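Long-range contacts in polycyclic ketone monooxygenase (Myceliophthora thermophila, PDB 5MQ6), which uses FAD and NADPH to insert one oxygen atom next to the carbonyl of ketones, notably bulky polycyclic ones, giving esters or lactones: residues P421-R426 and T594-G599; A361-I366 and G386-L391; A587-S592 and N625-M630; G304-G309 and E397-R402. All coordinates share one frame; numbering follows the deposited sequence.

Interaction 1 (P421-R426 and T594-G599). With NDP (NADPH dihydro-nicotinamide-adenine-dinucleotide phosphate), chain C.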
# COMPACT_ATOMS: atom_id res chain seq x y z
N PRO A 421 -14.90 -0.93 14.20
CA PRO A 421 -14.80 0.47 13.78
C PRO A 421 -14.24 0.63 12.35
O PRO A 421 -13.40 -0.16 11.92
CB PRO A 421 -13.82 1.05 14.77
CG PRO A 421 -13.81 0.14 15.93
CD PRO A 421 -14.13 -1.22 15.41
N THR A 422 -14.72 1.63 11.64
CA THR A 422 -14.33 1.92 10.28
C THR A 422 -12.79 1.95 10.13
O THR A 422 -12.25 1.48 9.14
CB THR A 422 -14.89 3.30 9.81
OG1 THR A 422 -16.33 3.40 10.04
CG2 THR A 422 -14.62 3.50 8.34
N TRP A 423 -12.09 2.54 11.10
CA TRP A 423 -10.65 2.60 11.03
C TRP A 423 -9.83 1.26 11.10
O TRP A 423 -8.65 1.33 10.86
CB TRP A 423 -10.15 3.61 12.05
CG TRP A 423 -10.27 3.17 13.49
CD1 TRP A 423 -9.46 2.29 14.14
CD2 TRP A 423 -11.25 3.59 14.44
NE1 TRP A 423 -9.85 2.18 15.44
CE2 TRP A 423 -10.94 2.96 15.66
CE3 TRP A 423 -12.33 4.49 14.40
CZ2 TRP A 423 -11.68 3.15 16.83
CZ3 TRP A 423 -13.10 4.69 15.57
CH2 TRP A 423 -12.75 4.03 16.78
N CYS A 424 -10.42 0.11 11.43
CA CYS A 424 -9.67 -1.13 11.63
C CYS A 424 -9.28 -1.89 10.36
O CYS A 424 -8.45 -2.78 10.42
CB CYS A 424 -10.47 -2.11 12.51
SG CYS A 424 -10.68 -1.58 14.21
N LYS A 425 -9.91 -1.58 9.23
CA LYS A 425 -9.61 -2.15 7.94
C LYS A 425 -9.76 -1.09 6.92
O LYS A 425 -10.46 -0.07 7.14
CB LYS A 425 -10.62 -3.23 7.52
CG LYS A 425 -10.83 -4.36 8.48
CD LYS A 425 -9.64 -5.32 8.59
CE LYS A 425 -10.06 -6.76 8.95
NZ LYS A 425 -8.95 -7.72 8.65
N ARG A 426 -9.22 -1.36 5.74
CA ARG A 426 -9.41 -0.40 4.64
C ARG A 426 -10.91 -0.39 4.23
O ARG A 426 -11.54 -1.43 4.10
CB ARG A 426 -8.48 -0.57 3.43
CG ARG A 426 -8.35 0.80 2.72
CD ARG A 426 -7.33 0.82 1.63
NE ARG A 426 -7.48 1.84 0.60
CZ ARG A 426 -6.77 2.98 0.54
NH1 ARG A 426 -5.94 3.37 1.52
NH2 ARG A 426 -6.90 3.81 -0.48
N THR A 594 -6.06 -0.48 19.53
CA THR A 594 -6.23 -1.55 20.50
C THR A 594 -7.39 -2.44 20.31
O THR A 594 -7.24 -3.64 20.41
CB THR A 594 -6.49 -0.93 21.86
OG1 THR A 594 -5.38 -0.07 22.12
CG2 THR A 594 -6.59 -1.99 22.94
N GLY A 595 -8.54 -1.84 20.08
CA GLY A 595 -9.76 -2.61 20.00
C GLY A 595 -10.00 -3.24 18.64
O GLY A 595 -10.99 -3.91 18.46
N CYS A 596 -9.10 -3.03 17.68
CA CYS A 596 -9.30 -3.58 16.34
C CYS A 596 -9.31 -5.11 16.22
O CYS A 596 -8.42 -5.77 16.74
CB CYS A 596 -8.28 -2.96 15.35
SG CYS A 596 -8.76 -1.25 14.99
N THR A 597 -10.32 -5.66 15.49
CA THR A 597 -10.21 -6.97 14.86
C THR A 597 -8.87 -7.01 14.16
O THR A 597 -8.49 -5.99 13.51
CB THR A 597 -11.09 -7.23 13.62
OG1 THR A 597 -11.53 -5.99 13.04
CG2 THR A 597 -12.14 -8.14 13.91
N PRO A 598 -8.22 -8.20 14.19
CA PRO A 598 -6.93 -8.38 13.50
C PRO A 598 -7.04 -8.05 12.01
O PRO A 598 -8.12 -8.13 11.40
CB PRO A 598 -6.55 -9.85 13.76
CG PRO A 598 -7.75 -10.51 14.37
CD PRO A 598 -8.77 -9.47 14.72
N GLY A 599 -5.92 -7.62 11.45
CA GLY A 599 -5.84 -7.22 10.05
C GLY A 599 -4.44 -6.69 9.85
O GLY A 599 -3.67 -6.61 10.84
PA NDP C . -6.52 -8.09 2.08
O1A NDP C . -5.27 -8.50 2.93
O2A NDP C . -7.25 -6.78 2.26
O5B NDP C . -7.54 -9.33 2.14
C5B NDP C . -7.11 -10.67 2.25
C4B NDP C . -8.39 -11.42 2.56
O4B NDP C . -8.11 -12.84 2.73
C3B NDP C . -9.05 -10.91 3.84
O3B NDP C . -10.45 -10.68 3.60
C2B NDP C . -8.73 -12.04 4.80
O2B NDP C . -9.63 -12.14 5.93
C1B NDP C . -8.76 -13.25 3.89
N9A NDP C . -8.09 -14.39 4.52
C8A NDP C . -6.82 -14.44 5.05
N7A NDP C . -6.58 -15.66 5.58
C5A NDP C . -7.72 -16.35 5.36
C6A NDP C . -8.16 -17.70 5.69
N6A NDP C . -7.31 -18.49 6.34
N1A NDP C . -9.41 -18.07 5.32
C2A NDP C . -10.28 -17.24 4.67
N3A NDP C . -9.98 -15.97 4.34
C4A NDP C . -8.72 -15.52 4.67
O3 NDP C . -6.14 -8.09 0.53
PN NDP C . -6.83 -7.35 -0.77
O1N NDP C . -5.99 -7.84 -1.99
O2N NDP C . -8.32 -7.61 -0.83
O5D NDP C . -6.60 -5.77 -0.52
C5D NDP C . -5.24 -5.31 -0.21
C4D NDP C . -5.12 -3.81 -0.35
O4D NDP C . -5.20 -3.41 -1.74
C3D NDP C . -6.36 -3.13 0.23
O3D NDP C . -6.54 -3.20 1.69
C2D NDP C . -6.33 -1.76 -0.49
O2D NDP C . -5.33 -0.87 0.10
C1D NDP C . -6.04 -2.21 -1.92
P2B NDP C . -9.27 -11.34 7.30
O1X NDP C . -7.78 -11.64 7.54
O2X NDP C . -10.07 -11.96 8.43
O3X NDP C . -9.70 -9.88 7.10

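Interaction 2 (A361-I366 and G386-L391)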
# COMPACT_ATOMS: atom_id res chain seq x y z
N ALA A 361 -14.26 9.28 11.42
CA ALA A 361 -13.52 8.44 12.37
C ALA A 361 -12.38 7.70 11.74
O ALA A 361 -11.58 7.07 12.48
CB ALA A 361 -14.42 7.41 13.07
N PHE A 362 -12.26 7.75 10.40
CA PHE A 362 -10.95 7.26 9.83
C PHE A 362 -9.70 7.95 10.41
O PHE A 362 -8.59 7.38 10.44
CB PHE A 362 -10.94 7.27 8.31
CG PHE A 362 -10.00 6.27 7.68
CD1 PHE A 362 -10.28 4.90 7.73
CD2 PHE A 362 -8.84 6.71 7.00
CE1 PHE A 362 -9.39 3.96 7.14
CE2 PHE A 362 -7.96 5.80 6.45
CZ PHE A 362 -8.25 4.42 6.50
N SER A 363 -9.89 9.15 10.89
CA SER A 363 -8.83 9.92 11.56
C SER A 363 -8.24 9.17 12.78
O SER A 363 -7.10 9.45 13.22
CB SER A 363 -9.49 11.23 12.05
OG SER A 363 -10.52 10.91 13.01
N ALA A 364 -8.98 8.20 13.31
CA ALA A 364 -8.46 7.34 14.37
C ALA A 364 -7.13 6.77 13.97
O ALA A 364 -6.29 6.55 14.78
CB ALA A 364 -9.45 6.17 14.67
N VAL A 365 -6.97 6.42 12.72
CA VAL A 365 -5.74 5.78 12.29
C VAL A 365 -4.83 6.67 11.51
O VAL A 365 -3.70 6.29 11.34
CB VAL A 365 -5.88 4.48 11.52
CG1 VAL A 365 -6.26 3.35 12.49
CG2 VAL A 365 -6.84 4.62 10.33
N ILE A 366 -5.33 7.79 11.01
CA ILE A 366 -4.55 8.76 10.23
C ILE A 366 -3.99 9.94 11.03
O ILE A 366 -2.87 10.37 10.79
CB ILE A 366 -5.45 9.29 9.07
CG1 ILE A 366 -5.75 8.17 8.12
CG2 ILE A 366 -4.82 10.44 8.39
CD1 ILE A 366 -4.55 7.35 7.77
N GLY A 386 -13.39 7.02 23.56
CA GLY A 386 -14.80 7.27 23.61
C GLY A 386 -15.22 8.20 22.54
O GLY A 386 -16.20 7.91 21.84
N ARG A 387 -14.45 9.29 22.37
CA ARG A 387 -14.72 10.29 21.33
C ARG A 387 -14.76 9.65 19.91
O ARG A 387 -15.71 9.86 19.11
CB ARG A 387 -13.76 11.50 21.40
CG ARG A 387 -14.17 12.64 20.44
CD ARG A 387 -13.14 13.77 20.33
NE ARG A 387 -11.87 13.33 19.72
CZ ARG A 387 -11.70 12.99 18.45
NH1 ARG A 387 -12.73 13.01 17.60
NH2 ARG A 387 -10.50 12.61 17.99
N LEU A 388 -13.75 8.87 19.59
CA LEU A 388 -13.63 8.25 18.27
C LEU A 388 -14.73 7.23 18.04
O LEU A 388 -15.30 7.21 16.97
CB LEU A 388 -12.28 7.57 18.09
CG LEU A 388 -11.11 8.54 18.01
CD1 LEU A 388 -9.88 7.71 18.07
CD2 LEU A 388 -11.14 9.32 16.71
N TYR A 389 -15.02 6.38 19.02
CA TYR A 389 -16.15 5.44 18.91
C TYR A 389 -17.51 6.15 18.64
O TYR A 389 -18.33 5.70 17.78
CB TYR A 389 -16.20 4.52 20.15
CG TYR A 389 -15.30 3.33 19.98
CD1 TYR A 389 -13.96 3.39 20.29
CD2 TYR A 389 -15.78 2.14 19.50
CE1 TYR A 389 -13.11 2.30 20.11
CE2 TYR A 389 -14.94 1.06 19.30
CZ TYR A 389 -13.61 1.15 19.62
OH TYR A 389 -12.78 0.06 19.42
N LYS A 390 -17.74 7.26 19.33
CA LYS A 390 -18.94 8.07 19.11
C LYS A 390 -18.91 8.72 17.77
O LYS A 390 -19.91 8.75 17.11
CB LYS A 390 -19.13 9.18 20.14
CG LYS A 390 -19.51 8.75 21.56
CD LYS A 390 -20.21 9.90 22.32
CE LYS A 390 -19.49 10.40 23.59
NZ LYS A 390 -20.08 9.86 24.84
N LEU A 391 -17.76 9.24 17.34
CA LEU A 391 -17.66 9.76 16.00
C LEU A 391 -17.99 8.76 14.87
O LEU A 391 -18.67 9.09 13.87
CB LEU A 391 -16.26 10.32 15.80
CG LEU A 391 -15.98 11.11 14.53
CD1 LEU A 391 -16.92 12.32 14.41
CD2 LEU A 391 -14.47 11.47 14.57
O HOH W 1 -10.87 12.69 15.22

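Interaction 3 (A587-S592 and N625-M630)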
# COMPACT_ATOMS: atom_id res chain seq x y z
N ALA A 587 2.07 8.82 20.41
CA ALA A 587 1.69 7.41 20.44
C ALA A 587 0.29 7.17 21.04
O ALA A 587 -0.43 6.28 20.61
CB ALA A 587 2.76 6.58 21.17
N GLY A 588 -0.10 8.01 21.97
CA GLY A 588 -1.43 7.94 22.60
C GLY A 588 -2.56 8.01 21.58
O GLY A 588 -3.55 7.31 21.74
N TRP A 589 -2.40 8.77 20.51
CA TRP A 589 -3.39 8.77 19.43
C TRP A 589 -3.71 7.34 18.98
O TRP A 589 -4.87 6.99 18.78
CB TRP A 589 -2.96 9.63 18.24
CG TRP A 589 -4.09 9.87 17.34
CD1 TRP A 589 -4.51 9.05 16.34
CD2 TRP A 589 -4.97 10.97 17.36
NE1 TRP A 589 -5.64 9.60 15.73
CE2 TRP A 589 -5.94 10.76 16.34
CE3 TRP A 589 -5.06 12.13 18.16
CZ2 TRP A 589 -7.00 11.65 16.10
CZ3 TRP A 589 -6.08 13.02 17.92
CH2 TRP A 589 -7.07 12.76 16.91
N PHE A 590 -2.69 6.51 18.88
CA PHE A 590 -2.85 5.19 18.26
C PHE A 590 -3.28 4.05 19.17
O PHE A 590 -3.44 2.90 18.73
CB PHE A 590 -1.67 4.90 17.36
CG PHE A 590 -1.42 6.02 16.34
CD1 PHE A 590 -2.14 6.06 15.16
CD2 PHE A 590 -0.53 7.03 16.60
CE1 PHE A 590 -1.99 7.13 14.25
CE2 PHE A 590 -0.32 8.07 15.67
CZ PHE A 590 -1.05 8.11 14.47
N ALA A 591 -3.61 4.39 20.42
CA ALA A 591 -4.46 3.49 21.25
C ALA A 591 -5.77 3.15 20.57
O ALA A 591 -6.36 2.10 20.85
CB ALA A 591 -4.76 4.15 22.57
N SER A 592 -6.21 4.04 19.66
CA SER A 592 -7.30 3.72 18.76
C SER A 592 -7.24 2.34 18.14
O SER A 592 -8.24 1.77 17.83
CB SER A 592 -7.37 4.74 17.64
OG SER A 592 -6.25 4.61 16.77
N ASN A 625 3.56 7.06 13.98
CA ASN A 625 3.45 8.25 13.22
C ASN A 625 3.09 9.45 14.06
O ASN A 625 2.69 9.36 15.20
CB ASN A 625 2.36 8.04 12.17
CG ASN A 625 2.85 7.37 10.90
OD1 ASN A 625 4.00 7.29 10.64
ND2 ASN A 625 1.91 6.99 10.05
N LEU A 626 3.27 10.63 13.47
CA LEU A 626 2.71 11.83 14.01
C LEU A 626 1.18 11.59 14.03
O LEU A 626 0.69 10.72 13.34
CB LEU A 626 3.06 12.95 13.09
CG LEU A 626 4.51 13.27 12.85
CD1 LEU A 626 4.57 14.31 11.78
CD2 LEU A 626 5.11 13.86 14.11
N SER A 627 0.45 12.35 14.86
CA SER A 627 -0.97 12.13 15.09
C SER A 627 -1.84 13.26 14.49
O SER A 627 -3.05 13.30 14.77
CB SER A 627 -1.25 12.00 16.59
OG SER A 627 -0.96 13.21 17.27
N GLN A 628 -1.23 14.17 13.72
CA GLN A 628 -1.90 15.37 13.33
C GLN A 628 -2.34 15.49 11.89
O GLN A 628 -2.89 16.54 11.50
CB GLN A 628 -1.08 16.56 13.72
CG GLN A 628 -0.71 16.61 15.22
CD GLN A 628 -1.87 16.89 16.13
OE1 GLN A 628 -2.32 18.00 16.19
NE2 GLN A 628 -2.38 15.88 16.86
N GLY A 629 -2.15 14.42 11.12
CA GLY A 629 -2.45 14.33 9.68
C GLY A 629 -1.48 14.85 8.65
O GLY A 629 -0.51 15.65 8.95
N MET A 630 -1.74 14.45 7.41
CA MET A 630 -0.80 14.74 6.31
C MET A 630 -0.55 16.25 6.11
O MET A 630 0.60 16.69 5.93
CB MET A 630 -1.21 14.04 5.01
CG MET A 630 -0.20 14.29 3.88
SD MET A 630 1.42 13.47 4.16
CE MET A 630 1.03 11.85 4.61

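Interaction 4 (G304-G309 and E397-R402)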
# COMPACT_ATOMS: atom_id res chain seq x y z
N GLY A 304 -16.68 -3.86 5.36
CA GLY A 304 -17.69 -2.86 5.31
C GLY A 304 -17.69 -2.20 3.95
O GLY A 304 -16.79 -1.47 3.58
N VAL A 305 -18.73 -2.46 3.21
CA VAL A 305 -18.87 -2.11 1.85
C VAL A 305 -19.79 -0.90 1.69
O VAL A 305 -21.00 -0.98 1.89
CB VAL A 305 -19.39 -3.32 1.06
CG1 VAL A 305 -19.50 -2.95 -0.43
CG2 VAL A 305 -18.46 -4.47 1.26
N TRP A 306 -19.19 0.21 1.34
CA TRP A 306 -19.94 1.47 1.17
C TRP A 306 -20.20 1.70 -0.31
O TRP A 306 -19.83 0.86 -1.12
CB TRP A 306 -19.18 2.60 1.88
CG TRP A 306 -19.95 3.84 2.24
CD1 TRP A 306 -19.52 5.11 2.02
CD2 TRP A 306 -21.28 3.95 2.84
NE1 TRP A 306 -20.45 6.01 2.48
CE2 TRP A 306 -21.53 5.34 3.01
CE3 TRP A 306 -22.25 3.01 3.28
CZ2 TRP A 306 -22.72 5.83 3.57
CZ3 TRP A 306 -23.47 3.52 3.78
CH2 TRP A 306 -23.69 4.92 3.95
N TRP A 307 -20.84 2.79 -0.68
CA TRP A 307 -21.25 3.02 -2.02
C TRP A 307 -20.08 3.59 -2.82
O TRP A 307 -19.19 4.23 -2.26
CB TRP A 307 -22.43 3.96 -2.07
CG TRP A 307 -22.15 5.37 -1.50
CD1 TRP A 307 -22.28 5.75 -0.22
CD2 TRP A 307 -21.75 6.53 -2.22
NE1 TRP A 307 -21.97 7.08 -0.07
CE2 TRP A 307 -21.65 7.59 -1.28
CE3 TRP A 307 -21.48 6.79 -3.57
CZ2 TRP A 307 -21.27 8.87 -1.64
CZ3 TRP A 307 -21.13 8.05 -3.94
CH2 TRP A 307 -21.02 9.08 -2.99
N ARG A 308 -20.08 3.31 -4.13
CA ARG A 308 -19.04 3.81 -5.05
C ARG A 308 -19.41 5.02 -5.86
O ARG A 308 -18.65 6.02 -5.91
CB ARG A 308 -18.60 2.69 -5.97
CG ARG A 308 -17.55 3.03 -7.04
CD ARG A 308 -16.19 3.14 -6.42
NE ARG A 308 -16.11 4.28 -5.46
CZ ARG A 308 -15.01 4.55 -4.71
NH1 ARG A 308 -13.89 3.81 -4.80
NH2 ARG A 308 -15.02 5.60 -3.89
N GLY A 309 -20.54 4.97 -6.59
CA GLY A 309 -20.85 6.07 -7.44
C GLY A 309 -19.91 6.42 -8.59
O GLY A 309 -19.54 7.60 -8.82
N GLU A 397 -23.12 2.41 11.48
CA GLU A 397 -24.49 1.90 11.47
C GLU A 397 -25.07 2.02 10.05
O GLU A 397 -25.77 1.12 9.64
CB GLU A 397 -25.38 2.62 12.44
CG GLU A 397 -24.99 2.41 13.88
CD GLU A 397 -25.67 1.21 14.58
OE1 GLU A 397 -25.00 0.10 14.58
OE2 GLU A 397 -26.83 1.39 15.15
N GLN A 398 -24.78 3.10 9.32
CA GLN A 398 -25.21 3.16 7.91
C GLN A 398 -24.63 2.08 7.04
O GLN A 398 -25.30 1.60 6.17
CB GLN A 398 -24.95 4.50 7.27
CG GLN A 398 -25.80 5.56 8.01
CD GLN A 398 -25.98 6.81 7.21
OE1 GLN A 398 -25.16 7.13 6.36
NE2 GLN A 398 -27.10 7.49 7.43
N VAL A 399 -23.40 1.70 7.25
CA VAL A 399 -22.82 0.65 6.42
C VAL A 399 -23.56 -0.67 6.61
O VAL A 399 -23.86 -1.35 5.65
CB VAL A 399 -21.34 0.44 6.72
CG1 VAL A 399 -20.73 -0.66 5.79
CG2 VAL A 399 -20.55 1.73 6.52
N ARG A 400 -23.85 -1.03 7.86
CA ARG A 400 -24.60 -2.27 8.16
C ARG A 400 -26.02 -2.26 7.64
O ARG A 400 -26.55 -3.28 7.16
CB ARG A 400 -24.65 -2.50 9.65
CG ARG A 400 -23.37 -3.05 10.35
CD ARG A 400 -23.53 -2.84 11.89
NE ARG A 400 -22.25 -2.52 12.27
CZ ARG A 400 -21.72 -1.59 13.00
NH1 ARG A 400 -22.34 -0.70 13.81
NH2 ARG A 400 -20.42 -1.64 12.93
N ALA A 401 -26.62 -1.09 7.72
CA ALA A 401 -27.99 -0.92 7.22
C ALA A 401 -28.06 -1.03 5.71
O ALA A 401 -29.03 -1.59 5.15
CB ALA A 401 -28.48 0.45 7.63
N ARG A 402 -27.04 -0.48 5.04
CA ARG A 402 -26.95 -0.56 3.60
C ARG A 402 -26.90 -2.04 3.22
O ARG A 402 -27.60 -2.51 2.29
CB ARG A 402 -25.70 0.17 3.03
CG ARG A 402 -25.65 0.06 1.54
CD ARG A 402 -24.99 1.17 0.72
NE ARG A 402 -23.88 0.54 0.21
CZ ARG A 402 -23.53 0.19 -1.00
NH1 ARG A 402 -23.97 0.64 -2.12
NH2 ARG A 402 -22.48 -0.54 -0.99
O HOH W 2 -23.15 -2.20 3.09

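Interaction 1 (P421-R426 and T594-G599)
C424 and C596 are joined covalently: a disulfide of 2.1 Å between C424 SG and C596 SG ties the loop ahead of strand 428-429 to the loop that follows helix 573-585. The disulfide turns with a chi3 of -80°, and both sulfurs sit anti to their own carbonyl carbons. The second kind of contact is sulfur-aromatic. C596 SG approaches the W423 indole obliquely, 3.6 Å from W423 NE1, while P421 CB lies over the centre of one face of the same ring; the indole N-H itself is bonded to the carbonyl of S592. Polar contacts gather at K425, whose chain bends at chi2 (-71°) before running out to the ammonium. K425 NZ donates to P598 O at 2.9 Å, in the carbonyl plane and on a lone pair, and to NDP O3X, an oxygen of the 2'-phosphate of NADPH, at 2.8 Å. T301 and Y600 also hydrogen-bond the cofactor. An alanine in place of K425 would probably leave that phosphate without this positive partner and P598 O without its donor. K425 thus binds the group that distinguishes NADPH from NADH, and so probably favours NADPH, next to a loop fixed by the disulfide.

Interaction 2 (A361-I366 and G386-L391)
L388 reaches from helix 378-406 toward A364, its CG anti to the carbonyl carbon (chi1 -69°), and meets the alanine methyl with one branch: L388 CD1 is 3.8 Å from A364 CB. The other branch, CD2, stands 4.1 Å from S363 OG. One turn further along, L391 adopts a different conformation, with CG anti to the backbone N (chi1 -171°). Its CD2 lies against the backbone of A361, 3.8 Å from A361 N, and its CG is 4.3 Å from A361 CB. The contact is helix packing on a small scale: residues one turn apart on the long helix 378-406 rest on the 3-10 turn at 361-362 and the short helix 363-366, where two alanines allow close approach. Shortening L388 to an alanine would probably open a gap beside the methyl of A364 and the hydroxyl of S363, where CD1 and CD2 now lie. A polar link also joins the two segments. A water donates to S363 OG at 2.9 Å and accepts from R387 NH2 at 2.8 Å, lying in the plane of the guanidinium at its edge. S363 OG is also hydrogen-bonded to P360 O, one turn back, and W423 packs against A364 from the neighbouring loop.

Interaction 3 (A587-S592 and N625-M630)
W589 and S627 mark the closest approach of the two backbones, 6.0 Å between their CA atoms, where the turn at 587-592 meets the irregular segment leading to G629, the N-cap of helix 630-641. This is loop-to-loop packing in the C-terminal part of the chain: one loop follows helix 573-585 and the other joins helices 616-621 and 630-641. The side chains of W589 and F590 carry the contact. W589 has CG anti to its backbone N (chi1 -166°), and W589 CB is only 3.4 Å from S627 CB. S627 O lies over the centre of one face of the indole, 4.0 Å above its plane, while F590 CD1 sits in plane at the indole edge. The indole nitrogen turns elsewhere, to S363 O. F590 in turn has W589 CD1 over one face, offset toward the rim, and directs its far end at two carbonyls of the opposite loop. F590 CE2 is 3.3 Å from N625 O, which approaches obliquely, whereas L626 O lies at the ring edge in its plane. There L626 O would probably be drawn to the slightly positive hydrogens of the phenyl rim. S627 OG is bonded to H586 ND1, which links it to the residue just before 587-592. N625 OD1 accepts from S535 N. S627 OG also takes a bond from its neighbour, Q628 NE2 donating at 3.1 Å with an angle of 161° and the oxygen close to the amide plane.

Interaction 4 (G304-G309 and E397-R402)
The guanidinium of R402 lies with one face against the backbone joining W306 to W307: W306 C is 3.2 Å above its plane near the rim, and W307 N stands over its centre. At the edge, in plane, is V305 O, to which R402 NH2 donates at 3.3 Å. The N-H points almost straight at the oxygen (172°), yet the donor stands well above the carbonyl plane; R402 NH2 also bonds S430 O. The W306 indole has W307 CD1 over one face, offset toward the rim, and its six-membered ring meets helix 378-406 obliquely. W306 CH2 is 3.6 Å from Q398 CB, and W306 CE3 is 3.9 Å from V399 CG2. Here strand 305-306, paired in parallel with strand 428-429, is packed on the side of the long helix. V399 has CG1 anti to its backbone N (chi1 -179°), and that methyl rests on the start of the strand, 3.7 Å from V305 N. A water also joins the two elements, donating to V305 O at 2.7 Å and to V399 O, so V305 O receives both the arginine and the water. Both indole N-H groups, W306 NE1 and W307 NE1, bond to E358 OE2.

In the fold
Helix 378-406 serves two contacts: interaction 2 uses an earlier part and interaction 4 a later one, with centres about 18 Å apart. Interactions 2 and 3 are buried, interactions 1 and 4 only partly so. Interaction 2 is mostly aliphatic, its arginine acting through water, and interaction 3 sets aromatic rings against backbone; interaction 4 adds a direct arginine-to-carbonyl bond, and interaction 1 a covalent bridge and a charged group at the cofactor. Interactions 1, 2 and 3 form a continuous cluster: W423 is shared by all three, S592 OG bonds A364 O, and V365 O lies beside the F590 ring. Interaction 4 touches none of the others, though its nearest atoms come within about 5 Å of interaction 1.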